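Local coordinates for protein potential RNA-dependent RNA polymerase (Human picobirnavirus, PDB 5I62) that catalyses RNA-directed RNA synthesis from ribonucleoside triphosphates, probably serving both transcription and replication of the viral genome, at residues V240-K246 against P352-C356; A113-E117 against R336-H340; D255-T260 against V362-I368. All blocks are in the same frame, centred on the assembly; numbering follows the deposited sequence.

Contacts 1 and 3 both reach one four-stranded antiparallel sheet, and contact 2 lies beside it, between two helices. Strands 355-357 and 360-363 form a hairpin whose turn carries the Gly-Asp-Asp sequence characteristic of viral RNA polymerases. Contact 1 sets helix 237-250 beside the first strand, and contact 3 pairs the second with strand 257-261. Contact 2 joins helices 108-116 and 327-345. The centres of contacts 1 and 3 lie about 12 Å apart, those of the other two pairs about 15 Å. The contacts interleave along the chain: 113-117, 240-246 and 255-260 come first, their partners 336-340, 352-356 and 362-368 later, so distant sequence converges on the palm. Arg336 links contacts 1 and 2 directly.

Contact 1 (V240-K246 against P352-C356); sequences VDRRITK and PNSQC
Arg243 and Asn353 illustrate how the aliphatic part of a charged residue can pack closely while its charged end is bridged by water. With CG of Arg243 turned anti to the backbone N (chi1 -169°), the arm heads for segment 352-356, where CG comes within 3.1 Å of Asn353 O and 3.9 Å of Asn353 CB. The first carbons of Gln355 run past the same arm, its CG 3.8 Å from Arg243 CG. Farther out, the end of the Gln355 side chain lies against Val240 and Ile244; Ile244 meets that side chain at about a right angle. Gln355, Val240 and Ile244 are buried here, and the closest fit is at the base of the arginine.

The other side is looser. The arginine bends twice beyond CG, and its guanidinium reaches segment 352-356 through two waters. One lies in the guanidinium plane, at its edge, accepting from Arg243 NH1 at 2.9 Å and donating to Ser354 O at 2.7 Å. The second accepts from Arg243 NE and donates to Asn353 OD1 at 2.8 Å. Arg243 NH2 makes a weak hydrogen bond to Gly229 O. Lys246, exposed to solvent, rests only its base here, with CB 3.5 Å from Asn353 OD1, and its amine leads away.

Helix 237-250 thus lies against the start of the hairpin that carries the Gly-Asp-Asp sequence. Arg336 of helix 327-345 bonds the carbonyls of Pro352 and Ser354, while Val362 of strand 360-363 and Cys396 and Tyr398 of strand 395-398 also pack on Ile244, Val240 and Gln355.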
ATOM      1  N   VAL A 240     -15.807   0.539  -1.222  1.00 18.62           N
ATOM      2  CA  VAL A 240     -15.310  -0.089  -2.446  1.00 19.24           C
ATOM      3  C   VAL A 240     -16.375  -0.998  -3.034  1.00 16.60           C
ATOM      4  O   VAL A 240     -16.617  -0.993  -4.245  1.00 16.16           O
ATOM      5  CB  VAL A 240     -14.012  -0.876  -2.177  1.00 16.78           C
ATOM      6  CG1 VAL A 240     -13.650  -1.731  -3.405  1.00 13.73           C
ATOM      7  CG2 VAL A 240     -12.869   0.061  -1.846  1.00 14.97           C
ATOM      8  N   ASP A 241     -16.985  -1.826  -2.180  1.00 15.77           N
ATOM      9  CA  ASP A 241     -17.985  -2.795  -2.616  1.00 18.87           C
ATOM     10  C   ASP A 241     -19.199  -2.099  -3.212  1.00 16.57           C
ATOM     11  O   ASP A 241     -19.785  -2.580  -4.186  1.00 17.41           O
ATOM     12  CB  ASP A 241     -18.417  -3.679  -1.443  1.00 18.63           C
ATOM     13  CG  ASP A 241     -17.271  -4.532  -0.892  1.00 29.45           C
ATOM     14  OD1 ASP A 241     -16.205  -4.592  -1.555  1.00 24.95           O
ATOM     15  OD2 ASP A 241     -17.434  -5.151   0.195  1.00 29.49           O
ATOM     16  N   ARG A 242     -19.604  -0.975  -2.630  1.00 17.91           N
ATOM     17  CA  ARG A 242     -20.740  -0.264  -3.191  1.00 20.49           C
ATOM     18  C   ARG A 242     -20.446   0.220  -4.597  1.00 16.67           C
ATOM     19  O   ARG A 242     -21.310   0.149  -5.468  1.00 16.89           O
ATOM     20  CB  ARG A 242     -21.166   0.897  -2.312  1.00 23.52           C
ATOM     21  CG  ARG A 242     -21.937   0.428  -1.107  1.00 35.57           C
ATOM     22  CD  ARG A 242     -22.647   1.573  -0.457  1.00 44.31           C
ATOM     23  NE  ARG A 242     -21.983   2.823  -0.804  1.00 41.05           N
ATOM     24  CZ  ARG A 242     -21.173   3.465   0.036  1.00 39.63           C
ATOM     25  NH1 ARG A 242     -20.923   2.964   1.251  1.00 40.11           N
ATOM     26  NH2 ARG A 242     -20.588   4.601  -0.352  1.00 37.17           N
ATOM     27  N   ARG A 243     -19.232   0.721  -4.840  1.00 17.66           N
ATOM     28  CA  ARG A 243     -18.920   1.199  -6.182  1.00 16.36           C
ATOM     29  C   ARG A 243     -18.742   0.044  -7.167  1.00 17.49           C
ATOM     30  O   ARG A 243     -19.134   0.161  -8.335  1.00 15.99           O
ATOM     31  CB  ARG A 243     -17.692   2.099  -6.171  1.00 19.21           C
ATOM     32  CG  ARG A 243     -17.508   2.820  -7.502  1.00 18.92           C
ATOM     33  CD  ARG A 243     -16.922   4.198  -7.352  1.00 20.90           C
ATOM     34  NE  ARG A 243     -17.697   5.063  -6.463  1.00 25.95           N
ATOM     35  CZ  ARG A 243     -17.273   6.254  -6.038  1.00 25.90           C
ATOM     36  NH1 ARG A 243     -16.087   6.711  -6.433  1.00 22.93           N
ATOM     37  NH2 ARG A 243     -18.023   6.986  -5.218  1.00 24.11           N
ATOM     38  N   ILE A 244     -18.144  -1.071  -6.728  1.00 15.07           N
ATOM     39  CA  ILE A 244     -18.103  -2.272  -7.574  1.00 14.10           C
ATOM     40  C   ILE A 244     -19.511  -2.631  -8.038  1.00 15.58           C
ATOM     41  O   ILE A 244     -19.748  -2.926  -9.219  1.00 15.17           O
ATOM     42  CB  ILE A 244     -17.475  -3.464  -6.826  1.00 15.59           C
ATOM     43  CG1 ILE A 244     -16.007  -3.214  -6.454  1.00 15.45           C
ATOM     44  CG2 ILE A 244     -17.620  -4.746  -7.661  1.00 13.90           C
ATOM     45  CD1 ILE A 244     -15.096  -3.078  -7.636  1.00 18.19           C
ATOM     46  N   THR A 245     -20.460  -2.641  -7.096  1.00 14.25           N
ATOM     47  CA  THR A 245     -21.852  -2.952  -7.408  1.00 17.24           C
ATOM     48  C   THR A 245     -22.401  -2.012  -8.484  1.00 16.70           C
ATOM     49  O   THR A 245     -23.018  -2.458  -9.457  1.00 18.48           O
ATOM     50  CB  THR A 245     -22.708  -2.872  -6.137  1.00 19.38           C
ATOM     51  OG1 THR A 245     -22.119  -3.645  -5.075  1.00 17.17           O
ATOM     52  CG2 THR A 245     -24.125  -3.388  -6.410  1.00 20.23           C
ATOM     53  N   LYS A 246     -22.180  -0.708  -8.319  1.00 17.17           N
ATOM     54  CA  LYS A 246     -22.674   0.267  -9.292  1.00 16.51           C
ATOM     55  C   LYS A 246     -22.023   0.072 -10.653  1.00 17.93           C
ATOM     56  O   LYS A 246     -22.679   0.255 -11.688  1.00 18.32           O
ATOM     57  CB  LYS A 246     -22.440   1.689  -8.777  1.00 15.76           C
ATOM     58  CG  LYS A 246     -23.314   2.049  -7.573  1.00 20.94           C
ATOM     59  CD  LYS A 246     -24.776   1.697  -7.906  1.00 23.56           C
ATOM     60  CE  LYS A 246     -25.653   1.573  -6.665  1.00 28.74           C
ATOM     61  NZ  LYS A 246     -25.896   2.879  -5.982  1.00 28.24           N
ATOM     62  N   PRO A 352     -17.824   6.123 -14.535  1.00 18.61           N
ATOM     63  CA  PRO A 352     -17.238   6.746 -13.333  1.00 19.33           C
ATOM     64  C   PRO A 352     -17.237   5.840 -12.114  1.00 19.37           C
ATOM     65  O   PRO A 352     -16.561   6.162 -11.125  1.00 17.62           O
ATOM     66  CB  PRO A 352     -18.120   7.982 -13.110  1.00 21.43           C
ATOM     67  CG  PRO A 352     -19.467   7.577 -13.705  1.00 18.85           C
ATOM     68  CD  PRO A 352     -19.108   6.744 -14.921  1.00 18.76           C
ATOM     69  N   ASN A 353     -17.954   4.717 -12.156  1.00 15.74           N
ATOM     70  CA  ASN A 353     -17.870   3.739 -11.080  1.00 17.47           C
ATOM     71  C   ASN A 353     -16.640   2.840 -11.182  1.00 18.63           C
ATOM     72  O   ASN A 353     -16.450   1.983 -10.308  1.00 16.03           O
ATOM     73  CB  ASN A 353     -19.147   2.909 -11.042  1.00 15.89           C
ATOM     74  CG  ASN A 353     -20.383   3.774 -10.857  1.00 18.44           C
ATOM     75  OD1 ASN A 353     -20.534   4.423  -9.820  1.00 18.83           O
ATOM     76  ND2 ASN A 353     -21.257   3.794 -11.852  1.00 16.68           N
ATOM     77  N   SER A 354     -15.829   2.997 -12.232  1.00 16.09           N
ATOM     78  CA  SER A 354     -14.484   2.436 -12.230  1.00 12.62           C
ATOM     79  C   SER A 354     -13.723   2.978 -11.018  1.00 13.06           C
ATOM     80  O   SER A 354     -14.034   4.044 -10.484  1.00 14.22           O
ATOM     81  CB  SER A 354     -13.743   2.790 -13.526  1.00 13.76           C
ATOM     82  OG  SER A 354     -14.491   2.366 -14.667  1.00 15.49           O
ATOM     83  N   GLN A 355     -12.706   2.231 -10.579  1.00 12.91           N
ATOM     84  CA  GLN A 355     -11.975   2.580  -9.365  1.00 14.73           C
ATOM     85  C   GLN A 355     -10.482   2.359  -9.568  1.00 16.74           C
ATOM     86  O   GLN A 355     -10.068   1.510 -10.364  1.00 14.78           O
ATOM     87  CB  GLN A 355     -12.419   1.727  -8.161  1.00 14.85           C
ATOM     88  CG  GLN A 355     -13.847   1.869  -7.756  1.00 18.57           C
ATOM     89  CD  GLN A 355     -14.149   1.054  -6.515  1.00 16.54           C
ATOM     90  OE1 GLN A 355     -14.913   0.090  -6.558  1.00 19.51           O
ATOM     91  NE2 GLN A 355     -13.522   1.428  -5.407  1.00 13.23           N
ATOM     92  N   CYS A 356      -9.678   3.107  -8.811  1.00 15.72           N
ATOM     93  CA  CYS A 356      -8.251   2.832  -8.756  1.00 16.23           C
ATOM     94  C   CYS A 356      -7.685   3.265  -7.408  1.00 18.58           C
ATOM     95  O   CYS A 356      -8.218   4.147  -6.735  1.00 18.54           O
ATOM     96  CB  CYS A 356      -7.475   3.518  -9.891  1.00 17.50           C
ATOM     97  SG  CYS A 356      -7.775   5.281 -10.067  1.00 20.72           S
TER
HETATM   98  O   HOH W   1     -14.109   5.566  -8.247  1.00 24.04           O
HETATM   99  O   HOH W   2     -20.712   4.668  -7.007  1.00 31.79           O

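Contact 2 (A113-E117 against R336-H340); sequences AAKSE and RVLQH
Glu117 is gripped by two residues of one helix, Arg336 and His340, through three nitrogens, in a compact example of a shared carboxylate. Arg336 presents its side-on pair of nitrogens, NE to Glu117 OE1 at 2.7 Å and NH2 to Glu117 OE2 at 2.8 Å, in a salt bridge with the two flat groups nearly coplanar, 23° apart. The Arg336 chain bends at chi2 (59°), which swings NE round to the carboxylate, where it uses the syn lone pair of OE1. His340 NE2 reaches the same oxygen, Glu117 OE1, at 2.8 Å, but from above the carboxylate plane; ring and carboxylate stand 83° apart, and the bond itself is nearly straight. Two bonds on OE1 and one on OE2 should fix the rotation of the carboxylate. On the far side of the guanidinium, Gln339 OE1 accepts from Arg336 NH1 at 3.2 Å.

Outward from this centre the contact turns apolar. Ala113 CB sits over one face of the His340 ring in a CH-pi contact, 3.8 Å from the centroid, and Ala114 CB meets Val337 CG2 at 3.6 Å. Val276 and Leu280 of helix 271-284 also touch Val337.

Helix 327-345 follows a glycine-rich sequence resembling motif B of viral RNA polymerases, so this histidine-carboxylate bond, reinforced by a salt bridge, joins helix 108-116 to what is probably the motif B helix of the palm.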
ATOM      1  N   ALA A 113     -10.935  15.740 -17.796  1.00 17.45           N
ATOM      2  CA  ALA A 113     -11.947  14.828 -17.270  1.00 21.41           C
ATOM      3  C   ALA A 113     -11.695  14.530 -15.791  1.00 19.90           C
ATOM      4  O   ALA A 113     -12.624  14.536 -14.972  1.00 18.56           O
ATOM      5  CB  ALA A 113     -11.969  13.544 -18.094  1.00 20.46           C
ATOM      6  N   ALA A 114     -10.440  14.304 -15.422  1.00 17.37           N
ATOM      7  CA  ALA A 114     -10.132  14.021 -14.023  1.00 18.86           C
ATOM      8  C   ALA A 114     -10.479  15.211 -13.135  1.00 19.90           C
ATOM      9  O   ALA A 114     -11.074  15.048 -12.060  1.00 21.59           O
ATOM     10  CB  ALA A 114      -8.664  13.635 -13.879  1.00 20.58           C
ATOM     11  N   LYS A 115     -10.108  16.421 -13.572  1.00 19.67           N
ATOM     12  CA  LYS A 115     -10.412  17.633 -12.811  1.00 22.29           C
ATOM     13  C   LYS A 115     -11.915  17.816 -12.646  1.00 23.17           C
ATOM     14  O   LYS A 115     -12.382  18.307 -11.613  1.00 19.97           O
ATOM     15  CB  LYS A 115      -9.817  18.860 -13.504  1.00 20.78           C
ATOM     16  CG  LYS A 115      -8.286  18.939 -13.511  1.00 23.39           C
ATOM     17  CD  LYS A 115      -7.822  20.238 -14.184  1.00 25.49           C
ATOM     18  CE  LYS A 115      -6.310  20.219 -14.449  1.00 29.99           C
ATOM     19  NZ  LYS A 115      -5.791  21.464 -15.125  1.00 28.59           N
ATOM     20  N   SER A 116     -12.684  17.452 -13.674  1.00 22.92           N
ATOM     21  CA  SER A 116     -14.125  17.662 -13.633  1.00 23.91           C
ATOM     22  C   SER A 116     -14.782  16.857 -12.528  1.00 23.70           C
ATOM     23  O   SER A 116     -15.829  17.260 -12.017  1.00 25.02           O
ATOM     24  CB  SER A 116     -14.744  17.307 -14.982  1.00 26.92           C
ATOM     25  OG  SER A 116     -14.254  18.194 -15.959  1.00 37.12           O
ATOM     26  N   GLU A 117     -14.194  15.719 -12.144  1.00 25.31           N
ATOM     27  CA  GLU A 117     -14.805  14.929 -11.080  1.00 24.78           C
ATOM     28  C   GLU A 117     -14.824  15.658  -9.743  1.00 23.83           C
ATOM     29  O   GLU A 117     -15.608  15.287  -8.875  1.00 24.19           O
ATOM     30  CB  GLU A 117     -14.107  13.587 -10.915  1.00 26.53           C
ATOM     31  CG  GLU A 117     -14.199  12.693 -12.125  1.00 27.75           C
ATOM     32  CD  GLU A 117     -13.712  11.286 -11.829  1.00 34.38           C
ATOM     33  OE1 GLU A 117     -12.574  10.950 -12.236  1.00 26.44           O
ATOM     34  OE2 GLU A 117     -14.459  10.521 -11.170  1.00 35.17           O
ATOM     35  N   ARG A 336      -6.180   7.724 -12.206  1.00 15.98           N
ATOM     36  CA  ARG A 336      -7.519   8.081 -12.655  1.00 17.91           C
ATOM     37  C   ARG A 336      -7.468   8.769 -14.021  1.00 17.76           C
ATOM     38  O   ARG A 336      -8.308   8.497 -14.884  1.00 15.10           O
ATOM     39  CB  ARG A 336      -8.221   8.954 -11.619  1.00 19.31           C
ATOM     40  CG  ARG A 336      -9.679   9.319 -12.002  1.00 16.37           C
ATOM     41  CD  ARG A 336     -10.550   8.073 -12.200  1.00 20.65           C
ATOM     42  NE  ARG A 336     -11.969   8.357 -11.970  1.00 19.57           N
ATOM     43  CZ  ARG A 336     -12.898   7.425 -11.786  1.00 20.18           C
ATOM     44  NH1 ARG A 336     -12.568   6.139 -11.819  1.00 16.10           N
ATOM     45  NH2 ARG A 336     -14.152   7.781 -11.551  1.00 17.33           N
ATOM     46  N   VAL A 337      -6.462   9.626 -14.251  1.00 14.64           N
ATOM     47  CA  VAL A 337      -6.254  10.208 -15.584  1.00 16.92           C
ATOM     48  C   VAL A 337      -6.036   9.117 -16.631  1.00 17.15           C
ATOM     49  O   VAL A 337      -6.575   9.185 -17.746  1.00 17.07           O
ATOM     50  CB  VAL A 337      -5.081  11.204 -15.562  1.00 19.45           C
ATOM     51  CG1 VAL A 337      -4.830  11.760 -16.971  1.00 14.97           C
ATOM     52  CG2 VAL A 337      -5.374  12.343 -14.578  1.00 14.85           C
ATOM     53  N   LEU A 338      -5.212   8.117 -16.302  1.00 13.98           N
ATOM     54  CA  LEU A 338      -4.970   7.007 -17.221  1.00 16.15           C
ATOM     55  C   LEU A 338      -6.279   6.328 -17.631  1.00 14.09           C
ATOM     56  O   LEU A 338      -6.475   5.975 -18.801  1.00 14.01           O
ATOM     57  CB  LEU A 338      -4.022   5.991 -16.571  1.00 16.55           C
ATOM     58  CG  LEU A 338      -2.540   6.334 -16.415  1.00 16.39           C
ATOM     59  CD1 LEU A 338      -1.838   5.227 -15.615  1.00 17.16           C
ATOM     60  CD2 LEU A 338      -1.883   6.509 -17.786  1.00 17.32           C
ATOM     61  N   GLN A 339      -7.179   6.120 -16.668  1.00 16.12           N
ATOM     62  CA  GLN A 339      -8.450   5.465 -16.965  1.00 14.28           C
ATOM     63  C   GLN A 339      -9.288   6.326 -17.896  1.00 14.05           C
ATOM     64  O   GLN A 339      -9.864   5.830 -18.871  1.00 15.79           O
ATOM     65  CB  GLN A 339      -9.202   5.163 -15.659  1.00 13.52           C
ATOM     66  CG  GLN A 339      -8.457   4.172 -14.725  1.00 13.74           C
ATOM     67  CD  GLN A 339      -9.313   3.724 -13.548  1.00 14.80           C
ATOM     68  OE1 GLN A 339     -10.118   4.486 -13.029  1.00 16.12           O
ATOM     69  NE2 GLN A 339      -9.177   2.457 -13.165  1.00 16.55           N
ATOM     70  N   HIS A 340      -9.377   7.627 -17.611  1.00 13.25           N
ATOM     71  CA  HIS A 340     -10.114   8.520 -18.499  1.00 15.12           C
ATOM     72  C   HIS A 340      -9.514   8.516 -19.895  1.00 18.87           C
ATOM     73  O   HIS A 340     -10.243   8.492 -20.899  1.00 17.09           O
ATOM     74  CB  HIS A 340     -10.112   9.945 -17.949  1.00 16.70           C
ATOM     75  CG  HIS A 340     -11.120  10.176 -16.873  1.00 18.41           C
ATOM     76  ND1 HIS A 340     -12.477  10.078 -17.098  1.00 17.73           N
ATOM     77  CD2 HIS A 340     -10.974  10.477 -15.560  1.00 17.00           C
ATOM     78  CE1 HIS A 340     -13.125  10.323 -15.971  1.00 20.07           C
ATOM     79  NE2 HIS A 340     -12.234  10.569 -15.023  1.00 22.61           N
TER

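Contact 3 (D255-T260 against V362-I368); sequences DVVVCT and VLTYPGI
Val257 and Val362 meet where two antiparallel strands pair in the palm sheet characteristic of nucleic acid polymerases; the strands are consistent with the family's motifs A and C. The valines cross obliquely, and Val257 CG1 presses to 3.4 Å from Val362 CG2, tighter than usual for carbons. Cys259 shares a sheet face with Val362, and the two form a non-hydrogen-bonded pair. On the other face, Val258 faces Leu363 in a hydrogen-bonded pair, with Val258 N 3.0 Å from Leu363 O and Leu363 N returning a bond to Val258 O. Val258 also runs obliquely against Ile368, its CG2 3.6 Å from Ile368 CD1.

Toward Asp255 and Thr364, side chains carry the bonds between the segments. The hydroxyl of Thr364 points away from its own backbone N (chi1 -169°), which lets it donate to Val256 O at 2.9 Å, tilted 29° from the carbonyl plane. Asp255 reaches the type II turn of Tyr365 to Ile368: Gly367 N donates to Asp255 OD1 at 2.7 Å, from above the carboxylate plane. One water accepts from Val256 N and donates to Asp255 OD1 and, 2.6 Å away, to Ile368 O; a second bridges Asp255 OD2 and Thr364 OG1.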
ATOM      1  N   ASP A 255     -19.986  -5.432 -22.514  1.00 23.83           N
ATOM      2  CA  ASP A 255     -18.616  -5.073 -22.179  1.00 26.49           C
ATOM      3  C   ASP A 255     -18.064  -5.939 -21.060  1.00 24.30           C
ATOM      4  O   ASP A 255     -18.805  -6.474 -20.235  1.00 21.15           O
ATOM      5  CB  ASP A 255     -18.505  -3.609 -21.770  1.00 21.72           C
ATOM      6  CG  ASP A 255     -18.696  -2.667 -22.931  1.00 25.53           C
ATOM      7  OD1 ASP A 255     -18.035  -2.877 -23.982  1.00 27.34           O
ATOM      8  OD2 ASP A 255     -19.501  -1.722 -22.791  1.00 25.67           O
ATOM      9  N   VAL A 256     -16.734  -6.056 -21.037  1.00 22.01           N
ATOM     10  CA  VAL A 256     -16.047  -6.713 -19.946  1.00 21.41           C
ATOM     11  C   VAL A 256     -15.688  -5.662 -18.905  1.00 21.17           C
ATOM     12  O   VAL A 256     -15.687  -4.455 -19.166  1.00 18.43           O
ATOM     13  CB  VAL A 256     -14.781  -7.462 -20.411  1.00 20.94           C
ATOM     14  CG1 VAL A 256     -15.144  -8.598 -21.371  1.00 24.39           C
ATOM     15  CG2 VAL A 256     -13.805  -6.491 -21.056  1.00 17.68           C
ATOM     16  N   VAL A 257     -15.376  -6.135 -17.709  1.00 19.27           N
ATOM     17  CA  VAL A 257     -14.651  -5.352 -16.715  1.00 17.86           C
ATOM     18  C   VAL A 257     -13.191  -5.753 -16.816  1.00 18.28           C
ATOM     19  O   VAL A 257     -12.887  -6.939 -16.969  1.00 18.54           O
ATOM     20  CB  VAL A 257     -15.211  -5.612 -15.307  1.00 20.04           C
ATOM     21  CG1 VAL A 257     -14.389  -4.891 -14.251  1.00 19.53           C
ATOM     22  CG2 VAL A 257     -16.661  -5.191 -15.257  1.00 19.32           C
ATOM     23  N   VAL A 258     -12.290  -4.778 -16.771  1.00 18.09           N
ATOM     24  CA  VAL A 258     -10.858  -5.036 -16.838  1.00 17.90           C
ATOM     25  C   VAL A 258     -10.237  -4.728 -15.483  1.00 16.72           C
ATOM     26  O   VAL A 258     -10.395  -3.621 -14.956  1.00 15.07           O
ATOM     27  CB  VAL A 258     -10.176  -4.214 -17.943  1.00 18.17           C
ATOM     28  CG1 VAL A 258      -8.661  -4.455 -17.915  1.00 17.37           C
ATOM     29  CG2 VAL A 258     -10.757  -4.551 -19.305  1.00 18.57           C
ATOM     30  N   CYS A 259      -9.526  -5.697 -14.925  1.00 19.10           N
ATOM     31  CA  CYS A 259      -8.759  -5.515 -13.696  1.00 17.48           C
ATOM     32  C   CYS A 259      -7.294  -5.414 -14.096  1.00 21.62           C
ATOM     33  O   CYS A 259      -6.713  -6.391 -14.584  1.00 21.62           O
ATOM     34  CB  CYS A 259      -8.979  -6.669 -12.730  1.00 21.93           C
ATOM     35  SG  CYS A 259     -10.714  -7.048 -12.442  1.00 24.43           S
ATOM     36  N   THR A 260      -6.706  -4.243 -13.897  1.00 17.95           N
ATOM     37  CA  THR A 260      -5.390  -3.971 -14.433  1.00 18.96           C
ATOM     38  C   THR A 260      -4.320  -4.379 -13.434  1.00 22.75           C
ATOM     39  O   THR A 260      -4.578  -4.577 -12.247  1.00 22.28           O
ATOM     40  CB  THR A 260      -5.249  -2.492 -14.796  1.00 19.96           C
ATOM     41  OG1 THR A 260      -5.700  -1.695 -13.702  1.00 17.85           O
ATOM     42  CG2 THR A 260      -6.097  -2.165 -16.030  1.00 17.19           C
ATOM     43  N   VAL A 362      -9.698  -1.121 -11.522  1.00 14.62           N
ATOM     44  CA  VAL A 362     -10.753  -1.910 -12.133  1.00 13.13           C
ATOM     45  C   VAL A 362     -11.649  -0.933 -12.878  1.00 15.40           C
ATOM     46  O   VAL A 362     -11.996   0.122 -12.341  1.00 15.31           O
ATOM     47  CB  VAL A 362     -11.515  -2.754 -11.085  1.00 18.40           C
ATOM     48  CG1 VAL A 362     -12.154  -1.879 -10.006  1.00 18.04           C
ATOM     49  CG2 VAL A 362     -12.556  -3.611 -11.740  1.00 22.35           C
ATOM     50  N   LEU A 363     -11.953  -1.228 -14.138  1.00 14.47           N
ATOM     51  CA  LEU A 363     -12.605  -0.209 -14.954  1.00 13.43           C
ATOM     52  C   LEU A 363     -13.418  -0.833 -16.078  1.00 14.13           C
ATOM     53  O   LEU A 363     -13.211  -1.981 -16.470  1.00 16.75           O
ATOM     54  CB  LEU A 363     -11.582   0.786 -15.533  1.00 14.28           C
ATOM     55  CG  LEU A 363     -10.758   0.339 -16.752  1.00 14.95           C
ATOM     56  CD1 LEU A 363     -10.177   1.552 -17.475  1.00 13.97           C
ATOM     57  CD2 LEU A 363      -9.618  -0.587 -16.325  1.00 15.78           C
ATOM     58  N   THR A 364     -14.329  -0.033 -16.617  1.00 16.66           N
ATOM     59  CA  THR A 364     -15.047  -0.436 -17.815  1.00 15.77           C
ATOM     60  C   THR A 364     -15.430   0.812 -18.599  1.00 16.62           C
ATOM     61  O   THR A 364     -15.558   1.902 -18.038  1.00 15.41           O
ATOM     62  CB  THR A 364     -16.282  -1.295 -17.474  1.00 18.81           C
ATOM     63  OG1 THR A 364     -16.823  -1.879 -18.669  1.00 19.34           O
ATOM     64  CG2 THR A 364     -17.350  -0.454 -16.796  1.00 18.98           C
ATOM     65  N   TYR A 365     -15.542   0.647 -19.914  1.00 16.82           N
ATOM     66  CA  TYR A 365     -16.114   1.644 -20.804  1.00 16.63           C
ATOM     67  C   TYR A 365     -16.525   0.937 -22.089  1.00 17.25           C
ATOM     68  O   TYR A 365     -16.107  -0.195 -22.330  1.00 17.34           O
ATOM     69  CB  TYR A 365     -15.127   2.798 -21.078  1.00 15.14           C
ATOM     70  CG  TYR A 365     -13.820   2.386 -21.733  1.00 16.68           C
ATOM     71  CD1 TYR A 365     -13.740   2.136 -23.108  1.00 18.83           C
ATOM     72  CD2 TYR A 365     -12.649   2.292 -20.984  1.00 15.85           C
ATOM     73  CE1 TYR A 365     -12.536   1.773 -23.701  1.00 17.76           C
ATOM     74  CE2 TYR A 365     -11.443   1.936 -21.562  1.00 15.83           C
ATOM     75  CZ  TYR A 365     -11.392   1.674 -22.921  1.00 23.24           C
ATOM     76  OH  TYR A 365     -10.190   1.315 -23.494  1.00 22.93           O
ATOM     77  N   PRO A 366     -17.361   1.559 -22.909  1.00 18.22           N
ATOM     78  CA  PRO A 366     -17.848   0.873 -24.127  1.00 22.48           C
ATOM     79  C   PRO A 366     -16.733   0.375 -25.033  1.00 18.93           C
ATOM     80  O   PRO A 366     -15.899   1.163 -25.482  1.00 19.34           O
ATOM     81  CB  PRO A 366     -18.687   1.954 -24.819  1.00 22.88           C
ATOM     82  CG  PRO A 366     -19.265   2.718 -23.653  1.00 24.89           C
ATOM     83  CD  PRO A 366     -18.124   2.796 -22.645  1.00 18.05           C
ATOM     84  N   GLY A 367     -16.704  -0.934 -25.295  1.00 18.62           N
ATOM     85  CA  GLY A 367     -15.697  -1.511 -26.169  1.00 21.95           C
ATOM     86  C   GLY A 367     -14.332  -1.725 -25.543  1.00 22.98           C
ATOM     87  O   GLY A 367     -13.379  -2.021 -26.268  1.00 22.52           O
ATOM     88  N   ILE A 368     -14.208  -1.593 -24.218  1.00 18.54           N
ATOM     89  CA  ILE A 368     -12.909  -1.764 -23.569  1.00 21.26           C
ATOM     90  C   ILE A 368     -12.362  -3.169 -23.792  1.00 21.17           C
ATOM     91  O   ILE A 368     -13.106  -4.154 -23.803  1.00 18.74           O
ATOM     92  CB  ILE A 368     -13.021  -1.460 -22.063  1.00 17.91           C
ATOM     93  CG1 ILE A 368     -11.656  -1.547 -21.378  1.00 15.74           C
ATOM     94  CG2 ILE A 368     -13.985  -2.433 -21.367  1.00 15.30           C
ATOM     95  CD1 ILE A 368     -11.751  -1.107 -19.921  1.00 14.95           C
TER
HETATM   96  O   HOH W   3     -15.657  -4.799 -23.647  1.00 20.46           O
HETATM   97  O   HOH W   4     -18.865  -0.547 -20.001  1.00 23.94           O